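Local coordinates for glutathione s-transferase III (Zea mays, PDB 1AW9), which probably conjugates reduced glutathione to hydrophobic electrophiles, with release of a halide from halogenated substrates, and takes part in herbicide detoxification in maize, at residues A[8-13]-A[172-177]; A[20-25]-A[204-209]; A[66-71]-A[105-110]; A[100-105]-A[166-171]; A[114-119]-A[129-134]. All blocks are in the same frame, centred on the assembly; numbering follows the deposited sequence.

Contact 1. Residues A[8-13]-A[172-177]; sequences MPLSPN and LLYLSK
Y174 reaches from the helix 169-176 to the loop that leads into helix 12-23, touching P12 and L10. Its CG stands anti to its own carbonyl carbon (chi1 -77°), which turns the ring out of the helix. Followed from the root, CB packs on V114 of helix 92-122, and CG then lies 3.8 Å from P12 CG. The same proline carbon is almost equally far from the next ring atoms, with CD2 and CE2 each 3.7 Å from P12 CG and CE1 3.9 Å from it. P12 CG stands 3.5 Å from the ring centroid and only 5° off the normal, a centred CH-pi contact over one face. At the tip, OH approaches L10 O at 2.5 Å, a short pair whose geometry makes only a weak hydrogen bond donated by the tyrosine. Were Y174 an alanine, L10 O would probably lose this donor and a gap would open beneath the P12 ring. P12 and the N-cap residue S11 probably bind glutathione. The chemistry thus couples a C-terminal-domain phenol to that loop in two ways, through a backbone carbonyl and through an aliphatic proline C-H over the aromatic face.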
# COMPACT_ATOMS: atom_id res chain seq x y z
N MET A 8 -22.93 -9.36 -15.87
CA MET A 8 -23.16 -10.57 -15.10
C MET A 8 -24.29 -10.30 -14.12
O MET A 8 -24.26 -9.30 -13.41
CB MET A 8 -21.93 -10.86 -14.25
CG MET A 8 -21.07 -12.02 -14.68
SD MET A 8 -19.89 -12.23 -13.32
CE MET A 8 -20.59 -13.75 -12.34
N PRO A 9 -25.29 -11.19 -14.05
CA PRO A 9 -26.40 -10.96 -13.11
C PRO A 9 -26.01 -10.93 -11.61
O PRO A 9 -26.79 -10.47 -10.78
CB PRO A 9 -27.39 -12.09 -13.44
CG PRO A 9 -26.57 -13.11 -14.19
CD PRO A 9 -25.63 -12.26 -15.01
N LEU A 10 -24.80 -11.38 -11.28
CA LEU A 10 -24.36 -11.38 -9.88
C LEU A 10 -23.66 -10.11 -9.44
O LEU A 10 -23.53 -9.85 -8.25
CB LEU A 10 -23.45 -12.57 -9.61
CG LEU A 10 -24.26 -13.86 -9.48
CD1 LEU A 10 -23.33 -15.05 -9.41
CD2 LEU A 10 -25.17 -13.78 -8.27
N SER A 11 -23.17 -9.34 -10.40
CA SER A 11 -22.48 -8.11 -10.11
C SER A 11 -23.42 -7.06 -9.51
O SER A 11 -24.36 -6.60 -10.18
CB SER A 11 -21.83 -7.61 -11.38
OG SER A 11 -21.91 -6.20 -11.46
N PRO A 12 -23.12 -6.59 -8.27
CA PRO A 12 -23.98 -5.59 -7.63
C PRO A 12 -24.15 -4.31 -8.44
O PRO A 12 -25.09 -3.54 -8.23
CB PRO A 12 -23.25 -5.31 -6.30
CG PRO A 12 -22.50 -6.55 -6.01
CD PRO A 12 -21.99 -6.95 -7.41
N ASN A 13 -23.22 -4.05 -9.34
CA ASN A 13 -23.32 -2.84 -10.12
C ASN A 13 -24.36 -3.05 -11.21
O ASN A 13 -25.01 -2.10 -11.64
CB ASN A 13 -21.94 -2.41 -10.64
CG ASN A 13 -21.08 -1.76 -9.54
OD1 ASN A 13 -21.58 -0.98 -8.73
ND2 ASN A 13 -19.80 -2.11 -9.48
N LEU A 172 -26.49 -2.65 -0.17
CA LEU A 172 -26.98 -2.93 1.17
C LEU A 172 -27.29 -4.43 1.23
O LEU A 172 -27.00 -5.12 2.22
CB LEU A 172 -28.24 -2.11 1.48
CG LEU A 172 -28.06 -0.66 1.94
CD1 LEU A 172 -29.43 -0.09 2.10
CD2 LEU A 172 -27.28 -0.54 3.24
N LEU A 173 -27.87 -4.93 0.14
CA LEU A 173 -28.21 -6.34 -0.00
C LEU A 173 -26.97 -7.21 0.17
O LEU A 173 -26.94 -8.10 1.00
CB LEU A 173 -28.87 -6.58 -1.38
CG LEU A 173 -29.49 -7.93 -1.70
CD1 LEU A 173 -28.44 -8.93 -2.13
CD2 LEU A 173 -30.27 -8.45 -0.49
N TYR A 174 -25.93 -6.94 -0.61
CA TYR A 174 -24.70 -7.73 -0.50
C TYR A 174 -24.02 -7.59 0.86
O TYR A 174 -23.54 -8.57 1.40
CB TYR A 174 -23.75 -7.41 -1.65
CG TYR A 174 -24.17 -8.07 -2.94
CD1 TYR A 174 -25.34 -7.68 -3.59
CD2 TYR A 174 -23.43 -9.11 -3.49
CE1 TYR A 174 -25.75 -8.31 -4.77
CE2 TYR A 174 -23.83 -9.74 -4.67
CZ TYR A 174 -24.99 -9.34 -5.31
OH TYR A 174 -25.37 -9.91 -6.50
N LEU A 175 -23.99 -6.37 1.40
CA LEU A 175 -23.40 -6.12 2.72
C LEU A 175 -24.08 -7.02 3.76
O LEU A 175 -23.41 -7.53 4.66
CB LEU A 175 -23.65 -4.69 3.14
CG LEU A 175 -22.51 -3.69 3.35
CD1 LEU A 175 -23.02 -2.66 4.36
CD2 LEU A 175 -21.28 -4.36 3.93
N SER A 176 -25.40 -7.19 3.64
CA SER A 176 -26.16 -8.02 4.58
C SER A 176 -25.75 -9.49 4.59
O SER A 176 -25.97 -10.18 5.58
CB SER A 176 -27.66 -7.89 4.38
OG SER A 176 -28.06 -8.52 3.18
N LYS A 177 -25.12 -9.96 3.52
CA LYS A 177 -24.65 -11.34 3.44
C LYS A 177 -23.22 -11.51 3.93
O LYS A 177 -22.65 -12.58 3.81
CB LYS A 177 -24.77 -11.84 2.02
CG LYS A 177 -26.19 -11.85 1.66
CD LYS A 177 -26.45 -12.24 0.26
CE LYS A 177 -27.97 -12.31 0.09
NZ LYS A 177 -28.64 -12.90 1.31

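Contact 2. Residues A[20-25]-A[204-209]; sequences VLNEKG and QKTVAA
N22, K205 and T206 carry most of the surface buried where the C-terminal helix 201-209 packs back on helix 12-23 of the thioredoxin-like domain, the helix that G25 ends in a Schellman motif. N22 contributes most. Its ND2 donates to T206 OG1 at 2.7 Å, with an N-H...O angle of 155°, and the hydroxyl lies 13° out of the amide plane, so the bond is moderately bent and close to coplanar with the amide. T206 OG1 is also bonded to A202 O, one turn back in its own helix, which gives the hydroxyl a partner in each helix. K205 covers the other end of the amide: its chain, with CG anti to the backbone N (chi1 -158°), is bent at chi3 and brings CD to 3.7 Å from N22 OD1. The ammonium group is linked to N22 through water. One molecule donates to N22 O at 2.8 Å and the second to N22 OD1 at 3.0 Å; each accepts weakly from K205 NZ, the second at 3.4 Å.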
# COMPACT_ATOMS: atom_id res chain seq x y z
N VAL A 20 -33.40 -0.09 -10.54
CA VAL A 20 -34.13 1.01 -11.10
C VAL A 20 -35.03 0.59 -12.27
O VAL A 20 -36.13 1.12 -12.41
CB VAL A 20 -33.17 2.16 -11.44
CG1 VAL A 20 -33.81 3.18 -12.34
CG2 VAL A 20 -32.75 2.85 -10.17
N LEU A 21 -34.64 -0.41 -13.05
CA LEU A 21 -35.49 -0.83 -14.18
C LEU A 21 -36.80 -1.47 -13.68
O LEU A 21 -37.86 -1.21 -14.24
CB LEU A 21 -34.76 -1.76 -15.15
CG LEU A 21 -33.51 -1.23 -15.91
CD1 LEU A 21 -32.87 -2.34 -16.67
CD2 LEU A 21 -33.81 -0.11 -16.85
N ASN A 22 -36.74 -2.25 -12.60
CA ASN A 22 -37.96 -2.85 -12.07
C ASN A 22 -38.86 -1.82 -11.42
O ASN A 22 -40.06 -1.91 -11.52
CB ASN A 22 -37.63 -3.92 -11.07
CG ASN A 22 -37.00 -5.08 -11.72
OD1 ASN A 22 -37.44 -5.48 -12.78
ND2 ASN A 22 -35.93 -5.60 -11.14
N GLU A 23 -38.29 -0.83 -10.75
CA GLU A 23 -39.13 0.17 -10.12
C GLU A 23 -39.98 0.83 -11.19
O GLU A 23 -41.16 1.03 -11.00
CB GLU A 23 -38.29 1.22 -9.40
CG GLU A 23 -37.71 0.76 -8.08
CD GLU A 23 -38.73 0.72 -6.94
OE1 GLU A 23 -39.80 1.36 -7.05
OE2 GLU A 23 -38.48 0.06 -5.92
N LYS A 24 -39.35 1.21 -12.30
CA LYS A 24 -39.99 1.85 -13.44
C LYS A 24 -40.83 0.83 -14.23
O LYS A 24 -41.52 1.18 -15.18
CB LYS A 24 -38.91 2.44 -14.35
CG LYS A 24 -38.28 3.72 -13.81
CD LYS A 24 -39.16 4.88 -14.17
CE LYS A 24 -39.03 5.99 -13.20
NZ LYS A 24 -40.18 6.92 -13.35
N GLY A 25 -40.76 -0.43 -13.82
CA GLY A 25 -41.48 -1.49 -14.50
C GLY A 25 -41.15 -1.62 -15.98
O GLY A 25 -41.98 -2.10 -16.77
N GLN A 204 -38.18 -6.82 -4.51
CA GLN A 204 -38.42 -8.25 -4.33
C GLN A 204 -38.17 -9.00 -5.61
O GLN A 204 -37.62 -10.11 -5.60
CB GLN A 204 -39.86 -8.49 -3.90
CG GLN A 204 -40.07 -8.22 -2.43
CD GLN A 204 -39.04 -8.97 -1.63
OE1 GLN A 204 -39.15 -10.19 -1.46
NE2 GLN A 204 -37.98 -8.28 -1.22
N LYS A 205 -38.57 -8.36 -6.71
CA LYS A 205 -38.42 -8.90 -8.06
C LYS A 205 -36.93 -8.97 -8.38
O LYS A 205 -36.40 -10.03 -8.76
CB LYS A 205 -39.13 -7.97 -9.07
CG LYS A 205 -39.54 -8.59 -10.43
CD LYS A 205 -40.14 -7.52 -11.40
CE LYS A 205 -41.23 -6.65 -10.71
NZ LYS A 205 -41.54 -5.36 -11.45
N THR A 206 -36.26 -7.84 -8.19
CA THR A 206 -34.83 -7.74 -8.44
C THR A 206 -34.06 -8.86 -7.72
O THR A 206 -33.32 -9.60 -8.33
CB THR A 206 -34.30 -6.38 -7.96
OG1 THR A 206 -35.08 -5.34 -8.55
CG2 THR A 206 -32.82 -6.22 -8.36
N VAL A 207 -34.26 -8.97 -6.41
CA VAL A 207 -33.59 -9.99 -5.63
C VAL A 207 -33.86 -11.36 -6.21
O VAL A 207 -32.98 -12.22 -6.27
CB VAL A 207 -34.07 -9.99 -4.14
CG1 VAL A 207 -33.66 -11.28 -3.45
CG2 VAL A 207 -33.50 -8.80 -3.38
N ALA A 208 -35.12 -11.57 -6.60
CA ALA A 208 -35.55 -12.84 -7.18
C ALA A 208 -34.74 -13.25 -8.41
O ALA A 208 -34.56 -14.45 -8.66
CB ALA A 208 -37.01 -12.74 -7.55
N ALA A 209 -34.28 -12.27 -9.17
CA ALA A 209 -33.49 -12.52 -10.38
C ALA A 209 -31.99 -12.84 -10.18
O ALA A 209 -31.36 -13.35 -11.09
CB ALA A 209 -33.66 -11.35 -11.36
O HOH W 1 -42.74 -2.54 -11.41
O HOH W 2 -39.87 -4.41 -14.26

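Contact 3. Residues A[66-71]-A[105-110]; sequences ESRAIN and HFYPNA. With CD (cadmium ion), chain E.
R68 and Y107 make the direct contact, which is cation-pi in kind. R68 runs extended from CG to NE and brings NH2 to 3.3 Å from Y107 CG and 3.5 Å from Y107 CB, near the root of the ring. The CZ atom is 4.8 Å from the ring centroid and 26° off the normal, so the guanidinium sits off-centre, its plane turned 58° from the ring.

Ionic and hydrogen bonds fix the two partners from outside the pair. R68 NE forms a salt bridge with E102, and Y107 OH is bonded to N13 ND2, so both polar ends have firmer partners than each other. Within helix 92-122, N109 ND2 donates to H105 O at 2.8 Å and 160°, where the helix kinks at P108 and the N atoms of P108 and N109 have no bond to the preceding turn.

Metal coordination is confined to E66, the N-cap of helix 67-77. Its carboxylate chelates a cadmium ion with both oxygens, OE1 at 2.5 Å and OE2 at 2.4 Å.

E66 and S67 probably bind glutathione. R68 follows them directly, so the contact lies at the cleft between the thioredoxin-like and helical domains, the characteristic active-site location of glutathione transferases.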
# COMPACT_ATOMS: atom_id res chain seq x y z
N GLU A 66 -21.88 3.46 -16.98
CA GLU A 66 -21.75 4.12 -15.66
C GLU A 66 -23.15 3.85 -15.07
O GLU A 66 -24.12 4.47 -15.47
CB GLU A 66 -21.51 5.64 -15.73
CG GLU A 66 -20.14 6.07 -16.28
CD GLU A 66 -18.99 5.43 -15.52
OE1 GLU A 66 -18.68 5.86 -14.37
OE2 GLU A 66 -18.42 4.47 -16.09
N SER A 67 -23.24 2.88 -14.19
CA SER A 67 -24.52 2.49 -13.61
C SER A 67 -25.39 3.66 -13.13
O SER A 67 -26.59 3.68 -13.38
CB SER A 67 -24.32 1.43 -12.50
OG SER A 67 -23.85 2.05 -11.31
N ARG A 68 -24.78 4.66 -12.50
CA ARG A 68 -25.52 5.81 -12.01
C ARG A 68 -25.96 6.73 -13.14
O ARG A 68 -26.96 7.44 -13.00
CB ARG A 68 -24.69 6.60 -10.99
CG ARG A 68 -24.35 5.81 -9.75
CD ARG A 68 -23.50 6.59 -8.77
NE ARG A 68 -23.15 5.69 -7.67
CZ ARG A 68 -22.24 4.73 -7.77
NH1 ARG A 68 -21.56 4.58 -8.90
NH2 ARG A 68 -22.17 3.78 -6.84
N ALA A 69 -25.21 6.78 -14.24
CA ALA A 69 -25.63 7.61 -15.36
C ALA A 69 -26.83 6.92 -15.98
O ALA A 69 -27.80 7.56 -16.38
CB ALA A 69 -24.51 7.72 -16.37
N ILE A 70 -26.77 5.60 -16.07
CA ILE A 70 -27.87 4.83 -16.60
C ILE A 70 -29.11 5.03 -15.74
O ILE A 70 -30.17 5.34 -16.27
CB ILE A 70 -27.55 3.34 -16.69
CG1 ILE A 70 -26.42 3.10 -17.70
CG2 ILE A 70 -28.80 2.57 -17.10
CD1 ILE A 70 -25.79 1.69 -17.64
N ASN A 71 -28.99 4.87 -14.42
CA ASN A 71 -30.11 5.05 -13.52
C ASN A 71 -30.74 6.43 -13.59
O ASN A 71 -31.96 6.57 -13.56
CB ASN A 71 -29.71 4.74 -12.08
CG ASN A 71 -29.59 3.27 -11.86
OD1 ASN A 71 -29.77 2.52 -12.81
ND2 ASN A 71 -29.30 2.84 -10.65
N HIS A 105 -19.17 8.32 -0.68
CA HIS A 105 -18.94 7.86 0.68
C HIS A 105 -19.38 6.48 0.98
O HIS A 105 -18.72 5.77 1.73
CB HIS A 105 -19.58 8.79 1.67
CG HIS A 105 -18.93 10.10 1.69
ND1 HIS A 105 -19.37 11.16 0.92
CD2 HIS A 105 -17.79 10.51 2.28
CE1 HIS A 105 -18.53 12.16 1.05
NE2 HIS A 105 -17.56 11.80 1.87
N PHE A 106 -20.52 6.10 0.45
CA PHE A 106 -21.05 4.78 0.70
C PHE A 106 -20.40 3.78 -0.24
O PHE A 106 -19.73 2.83 0.20
CB PHE A 106 -22.59 4.82 0.57
CG PHE A 106 -23.24 3.48 0.77
CD1 PHE A 106 -23.54 3.01 2.05
CD2 PHE A 106 -23.50 2.65 -0.32
CE1 PHE A 106 -24.08 1.73 2.24
CE2 PHE A 106 -24.04 1.36 -0.13
CZ PHE A 106 -24.32 0.90 1.16
N TYR A 107 -20.54 4.02 -1.53
CA TYR A 107 -20.00 3.07 -2.49
C TYR A 107 -18.52 2.70 -2.31
O TYR A 107 -18.20 1.53 -2.11
CB TYR A 107 -20.26 3.54 -3.95
CG TYR A 107 -19.73 2.56 -4.97
CD1 TYR A 107 -20.32 1.31 -5.12
CD2 TYR A 107 -18.60 2.85 -5.71
CE1 TYR A 107 -19.79 0.36 -5.98
CE2 TYR A 107 -18.05 1.89 -6.60
CZ TYR A 107 -18.65 0.63 -6.73
OH TYR A 107 -18.15 -0.38 -7.56
N PRO A 108 -17.62 3.70 -2.27
CA PRO A 108 -16.20 3.38 -2.11
C PRO A 108 -15.83 2.58 -0.88
O PRO A 108 -14.75 2.05 -0.80
CB PRO A 108 -15.53 4.75 -2.13
CG PRO A 108 -16.54 5.63 -2.84
CD PRO A 108 -17.82 5.16 -2.20
N ASN A 109 -16.70 2.55 0.11
CA ASN A 109 -16.43 1.79 1.31
C ASN A 109 -17.18 0.48 1.32
O ASN A 109 -16.66 -0.52 1.82
CB ASN A 109 -16.72 2.64 2.54
CG ASN A 109 -15.73 3.76 2.69
OD1 ASN A 109 -14.55 3.50 2.85
ND2 ASN A 109 -16.19 5.00 2.60
N ALA A 110 -18.37 0.48 0.72
CA ALA A 110 -19.19 -0.74 0.66
C ALA A 110 -18.63 -1.74 -0.30
O ALA A 110 -18.61 -2.93 0.01
CB ALA A 110 -20.62 -0.41 0.28
CD CD E . -17.09 3.92 -14.23

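Contact 4. Residues A[100-105]-A[166-171]; sequences EVESHH and ANHASY
The CA atoms of E102 and H168 are the closest pair, 6.9 Å apart, where helix 92-122 widens into a pi-type turn at 102-105 and segment 166-171 leads toward helix 169-176. This is the interior of the all-helical C-terminal domain of the glutathione transferase fold. The E102 side chain leaves with CG anti to the backbone N (chi1 -179°) and bends at chi2, which lays its aliphatic part on the imidazole. CG stands 3.4 Å from the centroid of the H168 ring and 13° off its normal, a CH-pi contact over one face, while CB comes within 3.3 Å of H168 CE1. The ring's nitrogens look to other partners, ND1 to A164 O and NE2 to Y146 OH, so its rotation is fixed from both of them. The carboxylate goes on toward N167, where OE1 is 3.7 Å from N167 CB; R68 is its main charged partner. The amide has its own second bond, OD1 to N71 ND2. A water joins the two side chains, donating to E102 OE1 at 2.6 Å and accepting from N167 ND2 at 2.9 Å.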
# COMPACT_ATOMS: atom_id res chain seq x y z
N GLU A 100 -24.79 12.03 -4.48
CA GLU A 100 -23.36 12.15 -4.43
C GLU A 100 -22.77 11.46 -3.17
O GLU A 100 -21.69 10.83 -3.23
CB GLU A 100 -22.99 13.61 -4.47
CG GLU A 100 -22.99 14.11 -5.83
CD GLU A 100 -21.85 13.48 -6.64
OE1 GLU A 100 -20.67 13.82 -6.36
OE2 GLU A 100 -22.12 12.63 -7.52
N VAL A 101 -23.44 11.59 -2.03
CA VAL A 101 -22.95 10.93 -0.82
C VAL A 101 -22.80 9.42 -1.07
O VAL A 101 -21.79 8.82 -0.69
CB VAL A 101 -23.87 11.20 0.41
CG1 VAL A 101 -23.45 10.33 1.59
CG2 VAL A 101 -23.79 12.65 0.81
N GLU A 102 -23.78 8.83 -1.74
CA GLU A 102 -23.75 7.40 -2.05
C GLU A 102 -22.56 7.05 -2.94
O GLU A 102 -21.89 6.04 -2.73
CB GLU A 102 -25.06 6.97 -2.74
CG GLU A 102 -25.19 5.47 -3.09
CD GLU A 102 -24.58 5.09 -4.46
OE1 GLU A 102 -24.83 5.80 -5.44
OE2 GLU A 102 -23.86 4.08 -4.57
N SER A 103 -22.31 7.92 -3.91
CA SER A 103 -21.26 7.76 -4.90
C SER A 103 -19.88 7.92 -4.30
O SER A 103 -18.98 7.14 -4.62
CB SER A 103 -21.47 8.84 -5.95
OG SER A 103 -20.90 8.49 -7.19
N HIS A 104 -19.73 8.91 -3.43
CA HIS A 104 -18.44 9.19 -2.82
C HIS A 104 -18.15 8.71 -1.43
O HIS A 104 -16.99 8.73 -1.01
CB HIS A 104 -18.17 10.67 -2.89
CG HIS A 104 -18.16 11.17 -4.29
ND1 HIS A 104 -17.44 10.53 -5.28
CD2 HIS A 104 -18.87 12.14 -4.89
CE1 HIS A 104 -17.72 11.08 -6.45
NE2 HIS A 104 -18.59 12.06 -6.24
N HIS A 105 -19.17 8.32 -0.68
CA HIS A 105 -18.94 7.86 0.68
C HIS A 105 -19.38 6.48 0.98
O HIS A 105 -18.72 5.77 1.73
CB HIS A 105 -19.58 8.79 1.67
CG HIS A 105 -18.93 10.10 1.69
ND1 HIS A 105 -19.37 11.16 0.92
CD2 HIS A 105 -17.79 10.51 2.28
CE1 HIS A 105 -18.53 12.16 1.05
NE2 HIS A 105 -17.56 11.80 1.87
N ALA A 166 -32.71 4.08 -3.95
CA ALA A 166 -32.64 2.94 -4.83
C ALA A 166 -31.20 2.58 -5.22
O ALA A 166 -30.86 1.40 -5.37
CB ALA A 166 -33.52 3.19 -6.09
N ASN A 167 -30.36 3.62 -5.37
CA ASN A 167 -28.95 3.45 -5.74
C ASN A 167 -28.15 2.71 -4.67
O ASN A 167 -27.09 2.15 -4.95
CB ASN A 167 -28.31 4.80 -6.08
CG ASN A 167 -28.53 5.20 -7.55
OD1 ASN A 167 -29.02 4.41 -8.36
ND2 ASN A 167 -28.10 6.39 -7.90
N HIS A 168 -28.71 2.65 -3.46
CA HIS A 168 -28.06 1.98 -2.35
C HIS A 168 -28.45 0.55 -2.23
O HIS A 168 -27.69 -0.23 -1.70
CB HIS A 168 -28.48 2.60 -1.03
CG HIS A 168 -27.83 3.91 -0.74
ND1 HIS A 168 -28.31 5.09 -1.23
CD2 HIS A 168 -26.77 4.21 0.04
CE1 HIS A 168 -27.58 6.08 -0.76
NE2 HIS A 168 -26.63 5.58 0.02
N ALA A 169 -29.63 0.19 -2.72
CA ALA A 169 -30.13 -1.16 -2.52
C ALA A 169 -29.29 -2.41 -2.78
O ALA A 169 -29.28 -3.32 -1.94
CB ALA A 169 -31.49 -1.30 -3.15
N SER A 170 -28.60 -2.49 -3.94
CA SER A 170 -27.81 -3.68 -4.25
C SER A 170 -26.66 -3.86 -3.30
O SER A 170 -26.41 -4.97 -2.86
CB SER A 170 -27.34 -3.71 -5.70
OG SER A 170 -26.44 -2.68 -5.98
N TYR A 171 -25.98 -2.77 -2.95
CA TYR A 171 -24.88 -2.89 -2.02
C TYR A 171 -25.31 -3.14 -0.59
O TYR A 171 -24.61 -3.85 0.13
CB TYR A 171 -23.89 -1.75 -2.18
CG TYR A 171 -22.82 -2.11 -3.21
CD1 TYR A 171 -21.69 -2.85 -2.84
CD2 TYR A 171 -22.95 -1.73 -4.55
CE1 TYR A 171 -20.72 -3.19 -3.78
CE2 TYR A 171 -21.97 -2.08 -5.50
CZ TYR A 171 -20.87 -2.81 -5.10
OH TYR A 171 -19.88 -3.13 -6.00
O HOH W 3 -26.11 7.90 -6.40

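Contact 5. Residues A[114-119]-A[129-134]; sequences VFQLLV and AAVVDK. With CD (cadmium ion), chain D.
Q116 sets its CG anti to the carbonyl carbon (chi1 -65°) and folds back at chi2 (-69°), which lays the methylene part of the chain across V131. V132 holds CG2 anti to its own carbonyl carbon, and this methyl fits between Q116 and L117. The touching is apolar: Q116 CG to V131 CG1 is 3.7 Å, Q116 CB to V132 CG2 is 3.9 Å, and L117 CD2 to V132 CG2 is 4.0 Å. Q116 crosses V131, and L117 crosses V132, at about a right angle. The two segments belong to consecutive helices, 92-122 and 129-152, of the helical domain of the glutathione transferase fold; their local axes approach to 9.7 Å and run at 126°, closer to antiparallel than to parallel. Beyond V131, OE1 of Q116 accepts from the backbone N of D128, just before helix 129-152, and from R120 NH1 in its own helix. With an alanine at Q116, the D128 N-H would probably lose its acceptor and V131 CG1 the methylene that packs against it. One residue past V132, D133 chelates a cadmium ion with OD1 at 2.5 Å and OD2 at 2.6 Å, a site that E137 of a neighbouring subunit shares.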
# COMPACT_ATOMS: atom_id res chain seq x y z
N VAL A 114 -17.55 -5.92 0.14
CA VAL A 114 -18.24 -6.99 -0.58
C VAL A 114 -17.23 -7.78 -1.38
O VAL A 114 -17.29 -9.00 -1.43
CB VAL A 114 -19.32 -6.42 -1.53
CG1 VAL A 114 -19.74 -7.46 -2.53
CG2 VAL A 114 -20.51 -5.94 -0.68
N PHE A 115 -16.24 -7.09 -1.91
CA PHE A 115 -15.21 -7.74 -2.66
C PHE A 115 -14.31 -8.68 -1.85
O PHE A 115 -13.99 -9.78 -2.30
CB PHE A 115 -14.32 -6.74 -3.36
CG PHE A 115 -13.15 -7.38 -3.95
CD1 PHE A 115 -13.31 -8.25 -5.02
CD2 PHE A 115 -11.90 -7.26 -3.34
CE1 PHE A 115 -12.25 -9.01 -5.48
CE2 PHE A 115 -10.84 -8.02 -3.79
CZ PHE A 115 -11.02 -8.90 -4.86
N GLN A 116 -13.80 -8.21 -0.72
CA GLN A 116 -12.94 -9.02 0.12
C GLN A 116 -13.68 -10.16 0.84
O GLN A 116 -13.14 -11.26 1.00
CB GLN A 116 -12.26 -8.14 1.17
CG GLN A 116 -11.33 -7.13 0.63
CD GLN A 116 -10.11 -7.76 0.07
OE1 GLN A 116 -9.69 -8.83 0.51
NE2 GLN A 116 -9.52 -7.13 -0.91
N LEU A 117 -14.89 -9.90 1.30
CA LEU A 117 -15.63 -10.89 2.08
C LEU A 117 -16.51 -11.86 1.30
O LEU A 117 -16.84 -12.92 1.82
CB LEU A 117 -16.46 -10.18 3.17
CG LEU A 117 -15.73 -9.25 4.13
CD1 LEU A 117 -16.70 -8.36 4.90
CD2 LEU A 117 -14.90 -10.08 5.08
N LEU A 118 -16.89 -11.50 0.07
CA LEU A 118 -17.74 -12.36 -0.77
C LEU A 118 -17.10 -12.92 -2.03
O LEU A 118 -17.18 -14.11 -2.28
CB LEU A 118 -18.99 -11.63 -1.19
CG LEU A 118 -20.06 -11.51 -0.12
CD1 LEU A 118 -21.23 -10.77 -0.71
CD2 LEU A 118 -20.47 -12.89 0.33
N VAL A 119 -16.49 -12.03 -2.82
CA VAL A 119 -15.85 -12.40 -4.08
C VAL A 119 -14.56 -13.21 -3.95
O VAL A 119 -14.43 -14.29 -4.54
CB VAL A 119 -15.57 -11.14 -4.91
CG1 VAL A 119 -14.93 -11.51 -6.27
CG2 VAL A 119 -16.86 -10.32 -5.07
N ALA A 129 -7.37 -8.46 5.77
CA ALA A 129 -7.76 -7.82 7.02
C ALA A 129 -7.57 -6.33 7.02
O ALA A 129 -8.36 -5.62 7.61
CB ALA A 129 -7.01 -8.43 8.17
N ALA A 130 -6.51 -5.85 6.40
CA ALA A 130 -6.24 -4.43 6.40
C ALA A 130 -7.29 -3.65 5.62
O ALA A 130 -7.62 -2.52 5.98
CB ALA A 130 -4.88 -4.17 5.81
N VAL A 131 -7.74 -4.23 4.51
CA VAL A 131 -8.73 -3.61 3.63
C VAL A 131 -10.10 -3.64 4.30
O VAL A 131 -10.82 -2.65 4.28
CB VAL A 131 -8.81 -4.36 2.32
CG1 VAL A 131 -9.96 -3.83 1.48
CG2 VAL A 131 -7.48 -4.24 1.55
N VAL A 132 -10.43 -4.77 4.91
CA VAL A 132 -11.70 -4.88 5.61
C VAL A 132 -11.75 -3.87 6.76
O VAL A 132 -12.73 -3.13 6.87
CB VAL A 132 -11.90 -6.31 6.14
CG1 VAL A 132 -13.08 -6.38 7.13
CG2 VAL A 132 -12.11 -7.27 4.97
N ASP A 133 -10.71 -3.81 7.59
CA ASP A 133 -10.66 -2.89 8.71
C ASP A 133 -10.75 -1.48 8.32
O ASP A 133 -11.44 -0.75 8.98
CB ASP A 133 -9.40 -3.04 9.57
CG ASP A 133 -9.48 -4.24 10.47
OD1 ASP A 133 -10.53 -4.91 10.29
OD2 ASP A 133 -8.59 -4.51 11.35
N LYS A 134 -9.96 -1.06 7.34
CA LYS A 134 -10.02 0.32 6.89
C LYS A 134 -11.45 0.69 6.43
O LYS A 134 -12.02 1.70 6.86
CB LYS A 134 -9.03 0.55 5.75
CG LYS A 134 -9.22 1.90 5.09
CD LYS A 134 -8.22 2.10 3.98
CE LYS A 134 -8.47 3.43 3.24
NZ LYS A 134 -7.39 3.83 2.25
CD CD D . -9.92 -6.71 11.92
O HOH W 4 -10.51 -7.49 10.31

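From the N terminus, contact 1 opens at 8-13 and contact 2 at 20-25, on opposite ends of helix 12-23; they close at 172-177 and 204-209, so the two cross. Contact 3 opens next, at 66-71, and before it closes at 105-110 contact 4 has opened at 100-105; these also cross and share H105. Contact 5, closed by 129-134, is nested inside contact 4 and follows contact 3 in series, and contacts 3, 4 and 5 all lie within the loops of contacts 1 and 2. Contacts 1 and 3 tie the thioredoxin-like domain to the helical one, contact 2 brings the C-terminal helix back, and contacts 4 and 5 join helix 92-122 to its helical neighbours.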